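Local coordinates for protein Sec-alkylsulfatase (Pseudomonas sp., PDB 4AXH) that hydrolyses (R)-secondary alkyl sulfates with strict inversion of configuration to give (S)-alcohols and sulfate, using a pair of zinc ions, at residues A[285-291]-A[333-339]. Sequence-based numbering, arbitrary orientation.
Sequences QLTLGSE and WAGYIDA. With ZN (zinc ion), chain D.
The phenol ring of Tyr336 lies flat against the backbone of Thr287: Thr287 CA sits 3.6 Å from the ring centroid, squarely over the face, a CH-pi contact, while Thr287 CG2 packs on Tyr336 CB. At the edge of the same ring, near its plane, come Ser290 CB and the carbonyl oxygen of Leu288. The indole of Trp333 carries the next part of the chain on one face, with Glu291 N over its centre, Ser290 C nearer the rim and Ser290 CB making a CH-pi contact with the five-membered ring. Glu291 CB rests 3.5 Å from Trp333 CZ2 on the six-membered ring. The indole also stacks with Tyr376 of helix 362-388, and its NE1 donates to Asn311 O.

One hydrogen bond joins the segments: Tyr336 OH gives its proton to Leu288 O at 3.0 Å, in the carbonyl plane and on a lone pair, with a C=O...O angle of 131°. It ties the middle of the type II turn Thr287-Ser290 to helix 330-344. The extended side chain of Gln285 lays its amide end against the Ala339 methyl, while OE1 accepts from Asn297 ND2.

Beyond the indole, Glu291 bends at chi2 (-94°) and binds zinc through OE2 at 2.2 Å; His179, His181, Asp310 and a water complete the site. In this metallo-beta-lactamase fold the two aromatic residues thus back the turn that follows strand 280-286, and the indole face belongs to the zinc's second shell, touching Glu291 CB and CG rather than the metal-binding carboxylate.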
# COMPACT_ATOMS: atom_id res chain seq x y z
N GLN A 285 18.45 -14.67 11.77
CA GLN A 285 18.40 -14.20 10.38
C GLN A 285 17.35 -13.10 10.27
O GLN A 285 16.17 -13.39 10.41
CB GLN A 285 18.04 -15.35 9.41
CG GLN A 285 17.77 -14.87 7.97
CD GLN A 285 16.97 -15.82 7.10
OE1 GLN A 285 16.37 -16.81 7.57
NE2 GLN A 285 16.93 -15.50 5.80
N LEU A 286 17.78 -11.85 10.02
CA LEU A 286 16.84 -10.75 9.89
C LEU A 286 15.92 -10.92 8.68
O LEU A 286 16.41 -11.04 7.56
CB LEU A 286 17.59 -9.41 9.77
CG LEU A 286 18.15 -8.73 11.04
CD1 LEU A 286 18.86 -7.43 10.67
CD2 LEU A 286 17.05 -8.38 12.00
N THR A 287 14.59 -10.93 8.90
CA THR A 287 13.58 -11.02 7.83
C THR A 287 12.71 -9.77 7.83
O THR A 287 11.49 -9.85 7.77
CB THR A 287 12.76 -12.31 7.91
OG1 THR A 287 12.09 -12.32 9.14
CG2 THR A 287 13.60 -13.56 7.78
N LEU A 288 13.36 -8.60 7.91
CA LEU A 288 12.67 -7.30 8.01
C LEU A 288 11.75 -6.94 6.87
O LEU A 288 12.15 -6.93 5.70
CB LEU A 288 13.64 -6.13 8.29
CG LEU A 288 14.71 -6.32 9.41
CD1 LEU A 288 15.63 -5.12 9.47
CD2 LEU A 288 14.08 -6.58 10.78
N GLY A 289 10.50 -6.66 7.25
CA GLY A 289 9.43 -6.22 6.36
C GLY A 289 8.51 -7.27 5.77
O GLY A 289 7.58 -6.93 5.02
N SER A 290 8.78 -8.57 6.04
CA SER A 290 7.93 -9.66 5.51
C SER A 290 6.59 -9.73 6.32
O SER A 290 5.77 -8.85 6.16
CB SER A 290 8.71 -10.98 5.47
OG SER A 290 9.24 -11.33 6.73
N GLU A 291 6.40 -10.73 7.21
CA GLU A 291 5.20 -10.86 8.03
C GLU A 291 5.08 -9.69 9.07
O GLU A 291 3.97 -9.33 9.47
CB GLU A 291 5.20 -12.24 8.72
CG GLU A 291 3.93 -12.55 9.49
CD GLU A 291 4.01 -12.19 10.96
OE1 GLU A 291 5.13 -11.93 11.44
OE2 GLU A 291 2.96 -12.25 11.64
N TRP A 333 9.04 -11.30 1.27
CA TRP A 333 8.64 -12.46 2.06
C TRP A 333 9.19 -13.77 1.41
O TRP A 333 9.91 -14.50 2.08
CB TRP A 333 7.11 -12.51 2.15
CG TRP A 333 6.55 -13.22 3.35
CD1 TRP A 333 7.06 -14.34 3.96
CD2 TRP A 333 5.31 -12.93 3.99
NE1 TRP A 333 6.20 -14.77 4.95
CE2 TRP A 333 5.12 -13.91 5.00
CE3 TRP A 333 4.33 -11.92 3.81
CZ2 TRP A 333 4.01 -13.89 5.86
CZ3 TRP A 333 3.20 -11.94 4.62
CH2 TRP A 333 3.07 -12.88 5.66
N ALA A 334 8.90 -14.00 0.10
CA ALA A 334 9.40 -15.17 -0.63
C ALA A 334 10.94 -15.25 -0.62
O ALA A 334 11.49 -16.34 -0.41
CB ALA A 334 8.86 -15.21 -2.05
N GLY A 335 11.60 -14.10 -0.75
CA GLY A 335 13.07 -14.00 -0.70
C GLY A 335 13.69 -14.40 0.62
O GLY A 335 14.81 -14.96 0.65
N TYR A 336 12.98 -14.13 1.74
CA TYR A 336 13.45 -14.48 3.08
C TYR A 336 13.22 -15.97 3.40
O TYR A 336 13.98 -16.58 4.16
CB TYR A 336 12.75 -13.61 4.14
CG TYR A 336 13.21 -12.16 4.17
CD1 TYR A 336 14.56 -11.84 4.22
CD2 TYR A 336 12.29 -11.12 4.24
CE1 TYR A 336 14.99 -10.53 4.28
CE2 TYR A 336 12.71 -9.79 4.29
CZ TYR A 336 14.07 -9.51 4.32
OH TYR A 336 14.51 -8.21 4.44
N ILE A 337 12.15 -16.55 2.84
CA ILE A 337 11.84 -17.97 3.01
C ILE A 337 12.96 -18.75 2.28
O ILE A 337 13.59 -19.63 2.87
CB ILE A 337 10.40 -18.33 2.48
CG1 ILE A 337 9.32 -17.71 3.39
CG2 ILE A 337 10.24 -19.85 2.40
CD1 ILE A 337 7.94 -17.62 2.87
N ASP A 338 13.26 -18.34 1.02
CA ASP A 338 14.29 -18.92 0.16
C ASP A 338 15.67 -18.79 0.76
O ASP A 338 16.45 -19.73 0.69
CB ASP A 338 14.21 -18.27 -1.22
CG ASP A 338 14.98 -18.95 -2.33
OD1 ASP A 338 15.00 -20.21 -2.37
OD2 ASP A 338 15.49 -18.21 -3.23
N ALA A 339 15.98 -17.63 1.39
CA ALA A 339 17.28 -17.42 2.05
C ALA A 339 17.39 -18.33 3.26
O ALA A 339 18.49 -18.87 3.53
CB ALA A 339 17.47 -15.98 2.43
ZN ZN D . 3.32 -12.12 13.77
O HOH W 1 1.69 -12.48 15.03